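Local coordinates for protein Sqt1 (Chaetomium thermophilum, PDB 4ZOY) that probably acts as a dedicated WD40-repeat chaperone that captures a ribosomal protein as it emerges during translation, in support of ribosome assembly, at residues P44-V49 with I82-G87; R113-A118 with F130-E135; D243-V248 with Q272-G277. All blocks are in the same frame, centred on the assembly; numbering follows the deposited sequence.

Contact 1 (P44-V49 with I82-G87); sequences PGKGYV and IFEIDG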
loop_
_atom_site.group_PDB
_atom_site.type_symbol
_atom_site.label_atom_id
_atom_site.label_comp_id
_atom_site.label_asym_id
_atom_site.label_seq_id
_atom_site.Cartn_x
_atom_site.Cartn_y
_atom_site.Cartn_z
ATOM N N PRO A 44 0.842 8.847 22.481
ATOM C CA PRO A 44 1.013 7.443 22.103
ATOM C C PRO A 44 0.316 7.114 20.793
ATOM O O PRO A 44 -0.423 7.934 20.251
ATOM C CB PRO A 44 0.369 6.688 23.265
ATOM C CG PRO A 44 -0.688 7.633 23.764
ATOM C CD PRO A 44 -0.121 9.011 23.586
ATOM N N GLY A 45 0.580 5.918 20.285
ATOM C CA GLY A 45 -0.157 5.409 19.145
ATOM C C GLY A 45 -1.253 4.497 19.650
ATOM O O GLY A 45 -1.214 4.022 20.788
ATOM N N LYS A 46 -2.242 4.250 18.802
ATOM C CA LYS A 46 -3.365 3.416 19.163
ATOM C C LYS A 46 -3.902 2.733 17.922
ATOM O O LYS A 46 -3.980 3.341 16.846
ATOM C CB LYS A 46 -4.472 4.241 19.822
ATOM C CG LYS A 46 -5.686 3.448 20.269
ATOM C CD LYS A 46 -5.416 2.724 21.571
ATOM C CE LYS A 46 -6.695 2.173 22.173
ATOM N NZ LYS A 46 -6.458 1.568 23.518
ATOM N N GLY A 47 -4.296 1.480 18.086
ATOM C CA GLY A 47 -4.929 0.754 17.012
ATOM C C GLY A 47 -6.193 0.074 17.485
ATOM O O GLY A 47 -6.403 -0.124 18.687
ATOM N N TYR A 48 -7.036 -0.293 16.533
ATOM C CA TYR A 48 -8.267 -1.003 16.813
ATOM C C TYR A 48 -8.508 -2.075 15.769
ATOM O O TYR A 48 -8.060 -1.948 14.624
ATOM C CB TYR A 48 -9.457 -0.044 16.842
ATOM C CG TYR A 48 -9.441 0.942 17.981
ATOM C CD1 TYR A 48 -9.908 0.577 19.239
ATOM C CD2 TYR A 48 -8.971 2.234 17.798
ATOM C CE1 TYR A 48 -9.899 1.482 20.291
ATOM C CE2 TYR A 48 -8.959 3.151 18.844
ATOM C CZ TYR A 48 -9.426 2.762 20.085
ATOM O OH TYR A 48 -9.421 3.662 21.128
ATOM N N VAL A 49 -9.210 -3.133 16.153
ATOM C CA VAL A 49 -9.730 -4.064 15.170
ATOM C C VAL A 49 -11.239 -3.921 15.139
ATOM O O VAL A 49 -11.891 -3.892 16.187
ATOM C CB VAL A 49 -9.343 -5.520 15.466
ATOM C CG1 VAL A 49 -9.882 -6.431 14.367
ATOM C CG2 VAL A 49 -7.831 -5.644 15.584
ATOM N N ILE A 82 -13.526 -4.740 18.308
ATOM C CA ILE A 82 -13.459 -6.062 18.917
ATOM C C ILE A 82 -12.092 -6.320 19.543
ATOM O O ILE A 82 -11.897 -7.322 20.230
ATOM C CB ILE A 82 -13.780 -7.166 17.899
ATOM C CG1 ILE A 82 -12.689 -7.250 16.832
ATOM C CG2 ILE A 82 -15.152 -6.931 17.267
ATOM C CD1 ILE A 82 -12.968 -8.289 15.788
ATOM N N PHE A 83 -11.151 -5.409 19.316
ATOM C CA PHE A 83 -9.820 -5.519 19.907
ATOM C C PHE A 83 -9.142 -4.163 19.912
ATOM O O PHE A 83 -9.408 -3.329 19.046
ATOM C CB PHE A 83 -8.956 -6.535 19.149
ATOM C CG PHE A 83 -7.661 -6.866 19.839
ATOM C CD1 PHE A 83 -7.659 -7.572 21.035
ATOM C CD2 PHE A 83 -6.443 -6.483 19.291
ATOM C CE1 PHE A 83 -6.470 -7.887 21.673
ATOM C CE2 PHE A 83 -5.249 -6.795 19.921
ATOM C CZ PHE A 83 -5.263 -7.498 21.119
ATOM N N GLU A 84 -8.270 -3.946 20.892
ATOM C CA GLU A 84 -7.505 -2.712 20.986
ATOM C C GLU A 84 -6.020 -3.014 20.912
ATOM O O GLU A 84 -5.530 -3.938 21.566
ATOM C CB GLU A 84 -7.827 -1.960 22.282
ATOM C CG GLU A 84 -9.255 -1.455 22.350
ATOM C CD GLU A 84 -9.492 -0.520 23.522
ATOM O OE1 GLU A 84 -8.525 0.114 23.990
ATOM O OE2 GLU A 84 -10.657 -0.408 23.953
ATOM N N ILE A 85 -5.305 -2.236 20.108
ATOM C CA ILE A 85 -3.872 -2.407 19.968
ATOM C C ILE A 85 -3.137 -1.365 20.793
ATOM O O ILE A 85 -3.086 -0.191 20.429
ATOM C CB ILE A 85 -3.431 -2.304 18.492
ATOM C CG1 ILE A 85 -4.177 -3.330 17.639
ATOM C CG2 ILE A 85 -1.918 -2.485 18.382
ATOM C CD1 ILE A 85 -3.999 -3.104 16.138
ATOM N N ASP A 86 -2.574 -1.806 21.918
ATOM C CA ASP A 86 -1.830 -0.931 22.816
ATOM C C ASP A 86 -0.350 -1.282 22.828
ATOM O O ASP A 86 0.037 -2.374 22.422
ATOM C CB ASP A 86 -2.389 -1.027 24.239
ATOM C CG ASP A 86 -3.823 -0.540 24.341
ATOM O OD1 ASP A 86 -4.121 0.545 23.808
ATOM O OD2 ASP A 86 -4.651 -1.245 24.954
ATOM N N GLY A 87 0.476 -0.360 23.302
ATOM C CA GLY A 87 1.896 -0.630 23.432
ATOM C C GLY A 87 2.793 0.252 22.588
ATOM O O GLY A 87 4.006 0.284 22.790
HETATM O O HOH W 1 -0.633 1.276 20.661
#

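Contact 2 (R113-A118 with F130-E135); sequences RMRVYA and FKFLAE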
loop_
_atom_site.group_PDB
_atom_site.type_symbol
_atom_site.label_atom_id
_atom_site.label_comp_id
_atom_site.label_asym_id
_atom_site.label_seq_id
_atom_site.Cartn_x
_atom_site.Cartn_y
_atom_site.Cartn_z
ATOM N N ARG A 113 8.608 0.161 16.949
ATOM C CA ARG A 113 8.115 -1.104 17.466
ATOM C C ARG A 113 7.295 -1.855 16.430
ATOM O O ARG A 113 6.411 -1.285 15.783
ATOM C CB ARG A 113 7.263 -0.892 18.718
ATOM C CG ARG A 113 8.000 -0.267 19.880
ATOM C CD ARG A 113 7.059 -0.078 21.061
ATOM N NE ARG A 113 7.452 1.064 21.881
ATOM C CZ ARG A 113 8.276 0.982 22.920
ATOM N NH1 ARG A 113 8.792 -0.189 23.262
ATOM N NH2 ARG A 113 8.586 2.067 23.613
ATOM N N MET A 114 7.601 -3.138 16.279
ATOM C CA MET A 114 6.777 -4.051 15.516
ATOM C C MET A 114 6.117 -5.020 16.489
ATOM O O MET A 114 6.790 -5.838 17.114
ATOM C CB MET A 114 7.608 -4.807 14.472
ATOM C CG MET A 114 6.779 -5.736 13.617
ATOM S SD MET A 114 7.707 -6.714 12.400
ATOM C CE MET A 114 8.564 -7.877 13.480
ATOM N N ARG A 115 4.801 -4.912 16.642
ATOM C CA ARG A 115 4.085 -5.777 17.574
ATOM C C ARG A 115 3.324 -6.840 16.818
ATOM O O ARG A 115 2.583 -6.546 15.874
ATOM C CB ARG A 115 3.145 -4.961 18.464
ATOM C CG ARG A 115 3.916 -4.021 19.371
ATOM C CD ARG A 115 3.019 -3.171 20.258
ATOM N NE ARG A 115 2.162 -3.959 21.136
ATOM C CZ ARG A 115 2.530 -4.418 22.328
ATOM N NH1 ARG A 115 3.756 -4.190 22.778
ATOM N NH2 ARG A 115 1.672 -5.114 23.063
ATOM N N VAL A 116 3.524 -8.087 17.236
ATOM C CA VAL A 116 2.955 -9.241 16.561
ATOM C C VAL A 116 1.851 -9.902 17.387
ATOM O O VAL A 116 2.070 -10.300 18.538
ATOM C CB VAL A 116 4.046 -10.291 16.249
ATOM C CG1 VAL A 116 3.435 -11.527 15.615
ATOM C CG2 VAL A 116 5.137 -9.684 15.363
ATOM N N TYR A 117 0.671 -10.016 16.787
ATOM C CA TYR A 117 -0.492 -10.623 17.421
ATOM C C TYR A 117 -0.945 -11.850 16.657
ATOM O O TYR A 117 -1.095 -11.803 15.432
ATOM C CB TYR A 117 -1.658 -9.625 17.497
ATOM C CG TYR A 117 -1.375 -8.373 18.302
ATOM C CD1 TYR A 117 -0.708 -7.291 17.737
ATOM C CD2 TYR A 117 -1.792 -8.265 19.621
ATOM C CE1 TYR A 117 -0.449 -6.147 18.463
ATOM C CE2 TYR A 117 -1.534 -7.127 20.357
ATOM C CZ TYR A 117 -0.865 -6.072 19.780
ATOM O OH TYR A 117 -0.611 -4.941 20.518
ATOM N N ALA A 118 -1.176 -12.948 17.369
ATOM C CA ALA A 118 -1.777 -14.118 16.752
ATOM C C ALA A 118 -3.273 -13.884 16.581
ATOM O O ALA A 118 -3.925 -13.329 17.465
ATOM C CB ALA A 118 -1.514 -15.364 17.591
ATOM N N PHE A 130 -7.554 -12.178 19.443
ATOM C CA PHE A 130 -6.229 -11.636 19.165
ATOM C C PHE A 130 -5.337 -11.764 20.389
ATOM O O PHE A 130 -5.726 -11.379 21.494
ATOM C CB PHE A 130 -6.330 -10.167 18.729
ATOM C CG PHE A 130 -7.217 -9.959 17.537
ATOM C CD1 PHE A 130 -8.589 -9.831 17.694
ATOM C CD2 PHE A 130 -6.685 -9.913 16.257
ATOM C CE1 PHE A 130 -9.409 -9.657 16.600
ATOM C CE2 PHE A 130 -7.504 -9.736 15.159
ATOM C CZ PHE A 130 -8.865 -9.613 15.329
ATOM N N LYS A 131 -4.140 -12.301 20.196
ATOM C CA LYS A 131 -3.223 -12.503 21.309
ATOM C C LYS A 131 -1.826 -11.977 21.012
ATOM O O LYS A 131 -1.169 -12.433 20.079
ATOM C CB LYS A 131 -3.146 -13.987 21.669
ATOM C CG LYS A 131 -2.185 -14.288 22.806
ATOM C CD LYS A 131 -2.189 -15.765 23.159
ATOM C CE LYS A 131 -1.109 -16.085 24.179
ATOM N NZ LYS A 131 -1.125 -15.117 25.311
ATOM N N PHE A 132 -1.370 -11.023 21.816
ATOM C CA PHE A 132 -0.023 -10.488 21.679
ATOM C C PHE A 132 1.014 -11.592 21.857
ATOM O O PHE A 132 0.919 -12.396 22.785
ATOM C CB PHE A 132 0.213 -9.362 22.688
ATOM C CG PHE A 132 1.622 -8.849 22.698
ATOM C CD1 PHE A 132 2.118 -8.120 21.628
ATOM C CD2 PHE A 132 2.459 -9.106 23.771
ATOM C CE1 PHE A 132 3.415 -7.649 21.634
ATOM C CE2 PHE A 132 3.758 -8.640 23.781
ATOM C CZ PHE A 132 4.240 -7.910 22.709
ATOM N N LEU A 133 1.999 -11.636 20.963
ATOM C CA LEU A 133 3.017 -12.680 21.009
ATOM C C LEU A 133 4.415 -12.131 21.244
ATOM O O LEU A 133 5.175 -12.675 22.045
ATOM C CB LEU A 133 3.014 -13.489 19.715
ATOM C CG LEU A 133 1.777 -14.317 19.391
ATOM C CD1 LEU A 133 2.091 -15.228 18.211
ATOM C CD2 LEU A 133 1.315 -15.123 20.599
ATOM N N ALA A 134 4.760 -11.063 20.534
ATOM C CA ALA A 134 6.127 -10.563 20.548
ATOM C C ALA A 134 6.244 -9.147 20.008
ATOM O O ALA A 134 5.425 -8.699 19.201
ATOM C CB ALA A 134 7.033 -11.494 19.746
ATOM N N GLU A 135 7.284 -8.460 20.457
ATOM C CA GLU A 135 7.627 -7.146 19.951
ATOM C C GLU A 135 9.083 -7.134 19.501
ATOM O O GLU A 135 9.961 -7.682 20.174
ATOM C CB GLU A 135 7.374 -6.076 21.012
ATOM C CG GLU A 135 7.867 -4.687 20.638
ATOM C CD GLU A 135 7.441 -3.625 21.635
ATOM O OE1 GLU A 135 8.315 -2.862 22.099
ATOM O OE2 GLU A 135 6.232 -3.547 21.945
#

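Contact 3 (D243-V248 with Q272-G277); sequences DQRFAV and QIKIVG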
loop_
_atom_site.group_PDB
_atom_site.type_symbol
_atom_site.label_atom_id
_atom_site.label_comp_id
_atom_site.label_asym_id
_atom_site.label_seq_id
_atom_site.Cartn_x
_atom_site.Cartn_y
_atom_site.Cartn_z
ATOM N N ASP A 243 23.480 6.888 -11.376
ATOM C CA ASP A 243 22.949 6.409 -12.643
ATOM C C ASP A 243 22.057 7.499 -13.254
ATOM O O ASP A 243 20.877 7.611 -12.922
ATOM C CB ASP A 243 22.181 5.093 -12.443
ATOM C CG ASP A 243 23.054 3.977 -11.850
ATOM O OD1 ASP A 243 23.978 3.507 -12.552
ATOM O OD2 ASP A 243 22.808 3.540 -10.698
ATOM N N GLN A 244 22.639 8.305 -14.139
ATOM C CA GLN A 244 22.014 9.526 -14.647
ATOM C C GLN A 244 20.666 9.304 -15.329
ATOM O O GLN A 244 19.788 10.162 -15.293
ATOM C CB GLN A 244 22.959 10.221 -15.635
ATOM C CG GLN A 244 24.115 10.961 -14.980
ATOM C CD GLN A 244 25.186 11.371 -15.972
ATOM O OE1 GLN A 244 25.342 10.753 -17.025
ATOM N NE2 GLN A 244 25.932 12.419 -15.640
ATOM N N ARG A 245 20.511 8.149 -15.957
ATOM C CA ARG A 245 19.287 7.839 -16.684
ATOM C C ARG A 245 18.187 7.419 -15.695
ATOM O O ARG A 245 17.002 7.374 -16.039
ATOM C CB ARG A 245 19.572 6.756 -17.738
ATOM C CG ARG A 245 18.367 6.133 -18.380
ATOM C CD ARG A 245 17.485 7.224 -18.953
ATOM N NE ARG A 245 16.245 6.679 -19.479
ATOM C CZ ARG A 245 15.303 7.405 -20.066
ATOM N NH1 ARG A 245 15.450 8.720 -20.166
ATOM N NH2 ARG A 245 14.200 6.820 -20.535
ATOM N N PHE A 246 18.582 7.176 -14.448
ATOM C CA PHE A 246 17.640 6.708 -13.438
ATOM C C PHE A 246 17.297 7.774 -12.410
ATOM O O PHE A 246 16.184 7.800 -11.882
ATOM C CB PHE A 246 18.207 5.487 -12.712
ATOM C CG PHE A 246 17.294 4.955 -11.646
ATOM C CD1 PHE A 246 16.136 4.282 -12.009
ATOM C CD2 PHE A 246 17.569 5.146 -10.296
ATOM C CE1 PHE A 246 15.266 3.797 -11.063
ATOM C CE2 PHE A 246 16.686 4.648 -9.326
ATOM C CZ PHE A 246 15.534 3.979 -9.723
ATOM N N ALA A 247 18.262 8.641 -12.121
ATOM C CA ALA A 247 18.169 9.579 -11.009
ATOM C C ALA A 247 16.935 10.474 -11.065
ATOM O O ALA A 247 16.694 11.165 -12.050
ATOM C CB ALA A 247 19.427 10.438 -10.957
ATOM N N VAL A 248 16.158 10.455 -9.989
ATOM C CA VAL A 248 15.013 11.343 -9.858
ATOM C C VAL A 248 15.308 12.346 -8.757
ATOM O O VAL A 248 15.227 12.024 -7.580
ATOM C CB VAL A 248 13.714 10.568 -9.537
ATOM C CG1 VAL A 248 12.574 11.530 -9.248
ATOM C CG2 VAL A 248 13.344 9.670 -10.693
ATOM N N GLN A 272 8.031 12.240 -11.744
ATOM C CA GLN A 272 8.820 11.286 -12.520
ATOM C C GLN A 272 8.504 9.845 -12.166
ATOM O O GLN A 272 8.287 9.506 -10.997
ATOM C CB GLN A 272 10.307 11.529 -12.335
ATOM C CG GLN A 272 10.782 12.842 -12.951
ATOM C CD GLN A 272 12.283 12.883 -13.116
ATOM O OE1 GLN A 272 12.842 12.206 -13.987
ATOM N NE2 GLN A 272 12.948 13.661 -12.277
ATOM N N ILE A 273 8.470 9.021 -13.205
ATOM C CA ILE A 273 8.299 7.585 -13.078
ATOM C C ILE A 273 9.382 6.909 -13.905
ATOM O O ILE A 273 9.658 7.330 -15.025
ATOM C CB ILE A 273 6.921 7.120 -13.572
ATOM C CG1 ILE A 273 5.806 7.791 -12.773
ATOM C CG2 ILE A 273 6.804 5.596 -13.475
ATOM C CD1 ILE A 273 4.460 7.691 -13.410
ATOM N N LYS A 274 10.011 5.877 -13.354
ATOM C CA LYS A 274 10.974 5.070 -14.104
ATOM C C LYS A 274 10.504 3.626 -14.143
ATOM O O LYS A 274 10.053 3.098 -13.125
ATOM C CB LYS A 274 12.370 5.139 -13.480
ATOM C CG LYS A 274 12.961 6.533 -13.351
ATOM C CD LYS A 274 13.437 7.034 -14.700
ATOM C CE LYS A 274 13.957 8.460 -14.612
ATOM N NZ LYS A 274 14.538 8.886 -15.933
ATOM N N ILE A 275 10.609 2.997 -15.313
ATOM C CA ILE A 275 10.282 1.582 -15.497
ATOM C C ILE A 275 11.586 0.805 -15.666
ATOM O O ILE A 275 12.372 1.114 -16.560
ATOM C CB ILE A 275 9.381 1.344 -16.728
ATOM C CG1 ILE A 275 8.174 2.287 -16.699
ATOM C CG2 ILE A 275 8.933 -0.117 -16.787
ATOM C CD1 ILE A 275 7.291 2.159 -15.451
ATOM N N VAL A 276 11.808 -0.192 -14.807
ATOM C CA VAL A 276 13.065 -0.942 -14.785
ATOM C C VAL A 276 12.788 -2.429 -14.940
ATOM O O VAL A 276 11.857 -2.962 -14.338
ATOM C CB VAL A 276 13.845 -0.693 -13.478
ATOM C CG1 VAL A 276 15.130 -1.509 -13.444
ATOM C CG2 VAL A 276 14.167 0.786 -13.322
ATOM N N GLY A 277 13.587 -3.108 -15.759
ATOM C CA GLY A 277 13.404 -4.536 -15.946
ATOM C C GLY A 277 13.879 -5.379 -14.767
ATOM O O GLY A 277 14.855 -5.040 -14.090
HETATM O O HOH W 2 15.457 14.301 -12.044
#

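Contact 1 (P44-V49 with I82-G87)
Val49 and Phe83 pair across the third and fourth strands of a WD40 beta-propeller blade, strand 83-85 being the edge strand of its four-stranded antiparallel sheet. The compact part lies on the face carrying Val49, Phe83 and Ile85. There Val49 CB sits 3.8 Å from Phe83 CB, and Val49 CG2 comes to the edge of the phenyl ring. Ile85 covers the backbone of Gly47, and Leu105 of the next blade touches both Val49 and Ile85. Backbone bonds fix the register: Ile85 N to Gly47 O is 2.8 Å and nearly straight at 173°. At the far end Ile82 N binds Val49 O at 2.8 Å; Ile82 and Phe83 thus both face Val49, a classic beta bulge.

The face of Tyr48 and Glu84 is looser and more exposed, and charge dominates it. Tyr48 CE1 lies 3.6 Å from Glu84 CG, the two side chains running alongside each other. Lys46 bends at CD (chi2 78°), and its extended remainder carries the ammonium into a network of two salt bridges. Lys46 NZ lies 2.6 Å from Glu84 OE1, on the anti side of that carboxylate, and 2.6 Å from Asp86 OD1, where it meets the syn lone pair.

Contact 2 (R113-A118 with F130-E135)
Arg115 and Phe132 approach each other through two torsions: chi3 of the arginine (59°) swings NE round, and chi1 of the phenylalanine (174°) sets its CG anti to the backbone N. The guanidinium lies flat on the ring, the planes only 1° apart and the centres separated by 4.0 Å. This is an off-centre cation-pi stack, with Phe132 CE1 under the middle of the guanidinium and Arg115 NH2 over the ring's rim. Tyr117 completes the cluster: the edge of Phe132 points at its face in a T-shaped pair, and Tyr117 OH accepts a bond from Arg115 NE at 3.0 Å in the guanidinium plane, which helps fix the rotation of that group.

Glu135, extended beyond CG, divides its carboxylate between two arginines in a pair of salt bridges. Glu135 OE1 offers its syn lone pair to Arg113 NH1 at 3.0 Å, whereas Glu135 OE2 takes Arg115 NH1 at 2.7 Å, nearly in line with its C-O bond. Asp111 and Thr89 hold the rest of the Arg113 guanidinium.

These groups decorate the hairpin of strands 114-120 and 129-136, the outer pair of a propeller blade. A classic bulge interrupts it: Val116 O receives Leu133 N at 2.8 Å and, weakly, Ala134 N at 3.4 Å. With two cations bound to one carboxylate, Glu135 would probably stay ionised, and its charge would partly offset theirs.

Contact 3 (D243-V248 with Q272-G277)
Lys274 reaches from strand 273-277, the third strand of a beta-propeller blade, to Phe246 and Arg245 in the loop that joins strand 235-239 of the preceding blade to strand 252-257. Its CB starts beside the aromatic ring, 4.0 Å from Phe246 CE1. Lys274 CG lies against the same residue, 3.8 Å from Phe246 O, with ring atom CD1 and Val248 CG2 a little farther. The chain then bends at CD (chi2 -75°), which comes close to Arg245 O, and CE follows at 3.5 Å from the same Arg245 O. Finally NZ donates to Arg245 O at 2.9 Å, approaching from above the carbonyl plane, 37° out of it. Ser323 OG on the outer strand binds this NZ as well. Lys274 NZ also stands over one face of the Arg245 guanidinium, 4.3 Å from Arg245 NH1, a like-charge approach that the two oxygen partners probably ease.

An alanine in place of Lys274 would probably leave Arg245 O and Ser323 OG without this donor and open a gap beside Phe246 and Val248.

Hydrophobic contact flanks the lysine: Phe246 CE1 lies 3.9 Å from Val276 CG2. In the loop itself, Asp243 O accepts from the backbone N of both Phe246 and Ala247. Val248 CG1 packs against Gln272 CB and NE2, the two side chains running antiparallel, and Gln272 NE2 gives a 2.6 Å bond to a water that donates weakly to Ala247 O.

Overall arrangement
Contacts 1 and 2 are adjoining parts of the propeller, their centres about 11 Å apart. Contact 1 joins the third and fourth strands of one blade, and contact 2 does the same in the next. They touch directly: Asp86 O lies 2.9 Å from Arg115 NE, and Val49 CG1 lies 3.5 Å from Phe130 CZ. The Phe83 ring also meets those of Phe130 and Tyr117, so aromatic packing bridges the blades. Contact 3 sits across the chain's centre, its own centre about 39 Å from that of contact 1 and about 38 Å from that of contact 2. Even its nearest atoms remain about 26 Å from contact 2. Here an inter-blade loop, rather than a strand pair, meets the sheet.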